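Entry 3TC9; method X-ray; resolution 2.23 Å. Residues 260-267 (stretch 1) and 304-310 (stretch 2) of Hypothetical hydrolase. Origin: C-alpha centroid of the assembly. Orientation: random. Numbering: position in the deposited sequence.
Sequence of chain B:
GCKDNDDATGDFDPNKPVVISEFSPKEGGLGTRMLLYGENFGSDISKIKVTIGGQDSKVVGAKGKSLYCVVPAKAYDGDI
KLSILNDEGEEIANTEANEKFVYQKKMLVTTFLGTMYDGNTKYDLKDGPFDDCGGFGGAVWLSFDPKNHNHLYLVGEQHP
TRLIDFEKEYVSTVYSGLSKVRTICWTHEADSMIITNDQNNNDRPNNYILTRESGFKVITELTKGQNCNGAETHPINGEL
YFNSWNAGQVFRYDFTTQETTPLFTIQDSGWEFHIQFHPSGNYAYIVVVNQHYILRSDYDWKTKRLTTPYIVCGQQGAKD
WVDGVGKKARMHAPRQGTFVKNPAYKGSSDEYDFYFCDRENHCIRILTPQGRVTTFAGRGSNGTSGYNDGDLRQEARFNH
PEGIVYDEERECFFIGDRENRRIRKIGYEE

Stretch 1 260-267: TTPLFTIQ
Stretch 2, residues 304-310: KRLTTPY

The ring of Phe-264 forms the apolar centre of this contact, covered by the other stretch over 84 Å², more than any other residue. Its backbone is extended (phi/psi -156/158), CA-to-CB points toward stretch 2, and chi1 of 44° (p) with chi2 of 79° places the ring against Leu-306 through Pro-309. Pro-309, with a C-gamma exo pucker and phi/psi -77/156, covers one ring face: its CD lies 4.0 Å from the centroid of the Phe-264 ring, 26° off the normal, which identifies a CH-pi interaction. The nearest atoms of this pair are Phe-264 CE1 and Pro-309 CG, at 3.5 Å. The same proline carbon meets Ile-266, whose CA-to-CB bond points sideways but whose m,m rotamer (-58°, -51°) brings CD1 to 3.8 Å from Pro-309 CG.

At the ring edge, near its plane, Phe-264 CE2 approaches Leu-306 O at 3.4 Å, so the carbonyl faces the polarised rim of the ring rather than its pi cloud. Phe-264 CZ is 4.0 Å from Leu-306 CB, and CE2 is also 3.5 Å from Thr-307 O, an oblique approach. Thr-307 (-119/175) and Thr-308 (-41/116) direct their CA-to-CB bonds away, so the ring meets their backbone.

Leu-263 extends the apolar surface. Its psi of -69°, at phi -100°, departs from regular strand geometry, and Leu-263 and Phe-264 in succession both point toward stretch 2. With chi1 at -107°, between wells, and chi2 at 40° (p), Leu-263 CD2 stands 4.5 Å from Leu-306 CB. Leu-306 (-70/150) is buried, with chi angles of -84° (m) and 176° (t).

Outward lies Arg-305 (-141/150), whose side chain runs extended after chi1 (-77°, 164°, -175°; chi4 -146°). Leu-263 CD1 sits over one face of the guanidinium, 4.4 Å from Arg-305 NH1, while Thr-261 CG2 approaches obliquely, 3.7 Å from Arg-305 NH2. Thr-261 has phi/psi -119/123 and chi1 -54° (m). Both approaches are made by methyl carbons, so this polar edge is packed without a salt bridge or hydrogen bond.

The touching segments run in nearly the same direction, 12° apart from CA 261-266 to CA 305-309. In register, Leu-263 CA is 8.0 Å from Leu-306 CA, Phe-264 CA 7.0 Å from Thr-308 CA, and Ile-266 CA 7.2 Å from Pro-309 CA. No hydrogen bond crosses between the stretches; the 348 Å² buried in total comes from side chains packing on side chains and, round the Phe-264 ring, on the backbone of stretch 2.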

ATOM      1  N   THR B 260     -40.237   2.498  -4.456  1.00 68.85           N
ATOM      2  CA  THR B 260     -39.491   3.750  -4.472  1.00 67.40           C
ATOM      3  C   THR B 260     -39.952   4.600  -3.277  1.00 70.96           C
ATOM      4  O   THR B 260     -41.154   4.798  -3.075  1.00 71.40           O
ATOM      5  CB  THR B 260     -39.642   4.495  -5.815  1.00 75.64           C
ATOM      6  OG1 THR B 260     -39.115   3.696  -6.887  1.00 74.16           O
ATOM      7  CG2 THR B 260     -38.944   5.858  -5.802  1.00 72.83           C
ATOM      8  N   THR B 261     -38.989   5.089  -2.490  1.00 65.58           N
ATOM      9  CA  THR B 261     -39.255   5.922  -1.335  1.00 65.35           C
ATOM     10  C   THR B 261     -38.584   7.264  -1.535  1.00 68.80           C
ATOM     11  O   THR B 261     -37.364   7.296  -1.717  1.00 68.13           O
ATOM     12  CB  THR B 261     -38.768   5.222  -0.049  1.00 74.21           C
ATOM     13  OG1 THR B 261     -39.352   3.922   0.024  1.00 76.87           O
ATOM     14  CG2 THR B 261     -39.096   6.007   1.221  1.00 72.35           C
ATOM     15  N   PRO B 262     -39.322   8.399  -1.483  1.00 65.35           N
ATOM     16  CA  PRO B 262     -38.636   9.711  -1.538  1.00 63.68           C
ATOM     17  C   PRO B 262     -37.927   9.925  -0.192  1.00 66.39           C
ATOM     18  O   PRO B 262     -38.509   9.628   0.863  1.00 65.51           O
ATOM     19  CB  PRO B 262     -39.771  10.716  -1.793  1.00 65.62           C
ATOM     20  CG  PRO B 262     -41.046   9.895  -1.873  1.00 70.93           C
ATOM     21  CD  PRO B 262     -40.772   8.565  -1.250  1.00 67.10           C
ATOM     22  N   LEU B 263     -36.653  10.354  -0.206  1.00 61.92           N
ATOM     23  CA  LEU B 263     -35.909  10.464   1.053  1.00 60.79           C
ATOM     24  C   LEU B 263     -35.826  11.883   1.609  1.00 63.61           C
ATOM     25  O   LEU B 263     -36.383  12.159   2.676  1.00 63.92           O
ATOM     26  CB  LEU B 263     -34.502   9.878   0.896  1.00 59.35           C
ATOM     27  CG  LEU B 263     -34.227   8.531   1.573  1.00 64.06           C
ATOM     28  CD1 LEU B 263     -35.400   7.565   1.453  1.00 65.07           C
ATOM     29  CD2 LEU B 263     -32.973   7.906   1.016  1.00 64.69           C
ATOM     30  N   PHE B 264     -35.091  12.759   0.927  1.00 58.39           N
ATOM     31  CA  PHE B 264     -34.875  14.144   1.346  1.00 56.74           C
ATOM     32  C   PHE B 264     -34.523  14.992   0.149  1.00 59.59           C
ATOM     33  O   PHE B 264     -34.047  14.479  -0.864  1.00 57.06           O
ATOM     34  CB  PHE B 264     -33.750  14.249   2.417  1.00 57.30           C
ATOM     35  CG  PHE B 264     -32.497  13.432   2.159  1.00 57.73           C
ATOM     36  CD1 PHE B 264     -31.532  13.867   1.258  1.00 59.37           C
ATOM     37  CD2 PHE B 264     -32.275  12.237   2.833  1.00 59.21           C
ATOM     38  CE1 PHE B 264     -30.384  13.104   1.015  1.00 58.50           C
ATOM     39  CE2 PHE B 264     -31.126  11.478   2.587  1.00 59.97           C
ATOM     40  CZ  PHE B 264     -30.193  11.917   1.679  1.00 56.97           C
ATOM     41  N   THR B 265     -34.749  16.298   0.291  1.00 57.04           N
ATOM     42  CA  THR B 265     -34.416  17.349  -0.669  1.00 55.97           C
ATOM     43  C   THR B 265     -33.038  17.903  -0.217  1.00 55.90           C
ATOM     44  O   THR B 265     -32.791  17.970   0.999  1.00 55.45           O
ATOM     45  CB  THR B 265     -35.603  18.362  -0.660  1.00 65.46           C
ATOM     46  OG1 THR B 265     -36.430  18.134  -1.798  1.00 63.61           O
ATOM     47  CG2 THR B 265     -35.182  19.827  -0.568  1.00 64.67           C
ATOM     48  N   ILE B 266     -32.146  18.277  -1.159  1.00 48.78           N
ATOM     49  CA  ILE B 266     -30.829  18.813  -0.787  1.00 46.51           C
ATOM     50  C   ILE B 266     -30.959  20.279  -0.334  1.00 53.38           C
ATOM     51  O   ILE B 266     -30.524  20.603   0.776  1.00 54.79           O
ATOM     52  CB  ILE B 266     -29.749  18.659  -1.912  1.00 47.01           C
ATOM     53  CG1 ILE B 266     -29.535  17.170  -2.343  1.00 45.44           C
ATOM     54  CG2 ILE B 266     -28.409  19.341  -1.525  1.00 44.83           C
ATOM     55  CD1 ILE B 266     -29.272  16.119  -1.240  1.00 51.87           C
ATOM     56  N   GLN B 267     -31.512  21.160  -1.200  1.00 48.28           N
ATOM     57  CA  GLN B 267     -31.648  22.588  -0.927  1.00 47.32           C
ATOM     58  C   GLN B 267     -32.794  23.181  -1.777  1.00 52.49           C
ATOM     59  O   GLN B 267     -33.959  23.041  -1.419  1.00 53.46           O
ATOM     60  CB  GLN B 267     -30.296  23.300  -1.204  1.00 47.46           C
ATOM     61  CG  GLN B 267     -30.207  24.763  -0.756  1.00 48.70           C
ATOM     62  CD  GLN B 267     -28.791  25.304  -0.668  1.00 67.28           C
ATOM     63  OE1 GLN B 267     -27.840  24.621  -0.268  1.00 63.34           O
ATOM     64  NE2 GLN B 267     -28.618  26.577  -1.005  1.00 59.04           N
ATOM     65  N   LYS B 304     -31.276   1.353   7.015  1.00 55.64           N
ATOM     66  CA  LYS B 304     -30.732   1.023   5.691  1.00 53.47           C
ATOM     67  C   LYS B 304     -31.035   2.186   4.716  1.00 53.21           C
ATOM     68  O   LYS B 304     -31.505   1.959   3.603  1.00 50.45           O
ATOM     69  CB  LYS B 304     -31.243  -0.348   5.182  1.00 56.42           C
ATOM     70  CG  LYS B 304     -30.738  -1.505   6.040  1.00 63.72           C
ATOM     71  CD  LYS B 304     -31.068  -2.873   5.481  1.00 72.51           C
ATOM     72  CE  LYS B 304     -30.694  -3.951   6.472  1.00 82.85           C
ATOM     73  NZ  LYS B 304     -30.637  -5.293   5.836  1.00 93.66           N
ATOM     74  N   ARG B 305     -30.763   3.442   5.172  1.00 49.40           N
ATOM     75  CA  ARG B 305     -30.995   4.677   4.413  1.00 49.10           C
ATOM     76  C   ARG B 305     -29.916   5.719   4.585  1.00 52.20           C
ATOM     77  O   ARG B 305     -29.328   5.851   5.667  1.00 52.08           O
ATOM     78  CB  ARG B 305     -32.297   5.344   4.864  1.00 54.18           C
ATOM     79  CG  ARG B 305     -33.575   4.716   4.349  1.00 65.26           C
ATOM     80  CD  ARG B 305     -34.734   5.208   5.174  1.00 65.61           C
ATOM     81  NE  ARG B 305     -35.986   4.554   4.802  1.00 76.68           N
ATOM     82  CZ  ARG B 305     -37.176   5.146   4.836  1.00 90.06           C
ATOM     83  NH1 ARG B 305     -37.284   6.420   5.203  1.00 67.17           N
ATOM     84  NH2 ARG B 305     -38.268   4.474   4.495  1.00 83.92           N
ATOM     85  N   LEU B 306     -29.719   6.531   3.532  1.00 47.49           N
ATOM     86  CA  LEU B 306     -28.877   7.705   3.587  1.00 45.52           C
ATOM     87  C   LEU B 306     -29.607   8.721   4.464  1.00 51.64           C
ATOM     88  O   LEU B 306     -30.845   8.699   4.523  1.00 52.89           O
ATOM     89  CB  LEU B 306     -28.642   8.252   2.174  1.00 44.59           C
ATOM     90  CG  LEU B 306     -27.520   7.613   1.360  1.00 47.20           C
ATOM     91  CD1 LEU B 306     -27.480   8.201  -0.040  1.00 46.64           C
ATOM     92  CD2 LEU B 306     -26.181   7.783   2.039  1.00 47.35           C
ATOM     93  N   THR B 307     -28.888   9.581   5.176  1.00 47.41           N
ATOM     94  CA  THR B 307     -29.562  10.550   6.058  1.00 46.62           C
ATOM     95  C   THR B 307     -29.236  11.982   5.622  1.00 50.73           C
ATOM     96  O   THR B 307     -28.402  12.172   4.741  1.00 50.71           O
ATOM     97  CB  THR B 307     -29.154  10.296   7.517  1.00 52.33           C
ATOM     98  OG1 THR B 307     -27.741  10.467   7.640  1.00 52.55           O
ATOM     99  CG2 THR B 307     -29.567   8.918   8.022  1.00 47.10           C
ATOM    100  N   THR B 308     -29.868  12.981   6.267  1.00 49.02           N
ATOM    101  CA  THR B 308     -29.737  14.432   6.033  1.00 48.95           C
ATOM    102  C   THR B 308     -28.276  14.817   5.776  1.00 51.84           C
ATOM    103  O   THR B 308     -27.442  14.631   6.670  1.00 51.59           O
ATOM    104  CB  THR B 308     -30.328  15.241   7.230  1.00 55.04           C
ATOM    105  OG1 THR B 308     -31.621  14.727   7.555  1.00 56.78           O
ATOM    106  CG2 THR B 308     -30.420  16.740   6.944  1.00 48.92           C
ATOM    107  N   PRO B 309     -27.975  15.322   4.544  1.00 46.41           N
ATOM    108  CA  PRO B 309     -26.587  15.678   4.186  1.00 44.42           C
ATOM    109  C   PRO B 309     -26.078  16.989   4.775  1.00 48.33           C
ATOM    110  O   PRO B 309     -26.850  17.907   5.049  1.00 49.66           O
ATOM    111  CB  PRO B 309     -26.646  15.824   2.652  1.00 44.99           C
ATOM    112  CG  PRO B 309     -27.961  15.325   2.249  1.00 50.10           C
ATOM    113  CD  PRO B 309     -28.870  15.518   3.389  1.00 47.20           C
ATOM    114  N   TYR B 310     -24.764  17.105   4.902  1.00 43.90           N
ATOM    115  CA  TYR B 310     -24.155  18.355   5.375  1.00 43.53           C
ATOM    116  C   TYR B 310     -23.033  18.727   4.412  1.00 43.39           C
ATOM    117  O   TYR B 310     -22.451  17.832   3.811  1.00 41.22           O
ATOM    118  CB  TYR B 310     -23.670  18.243   6.834  1.00 44.43           C
ATOM    119  CG  TYR B 310     -22.664  17.136   7.089  1.00 46.28           C
ATOM    120  CD1 TYR B 310     -21.292  17.375   6.997  1.00 46.75           C
ATOM    121  CD2 TYR B 310     -23.079  15.869   7.514  1.00 47.89           C
ATOM    122  CE1 TYR B 310     -20.361  16.377   7.269  1.00 47.54           C
ATOM    123  CE2 TYR B 310     -22.150  14.853   7.773  1.00 48.29           C
ATOM    124  CZ  TYR B 310     -20.792  15.119   7.659  1.00 55.75           C
ATOM    125  OH  TYR B 310     -19.856  14.162   7.966  1.00 59.18           O
TER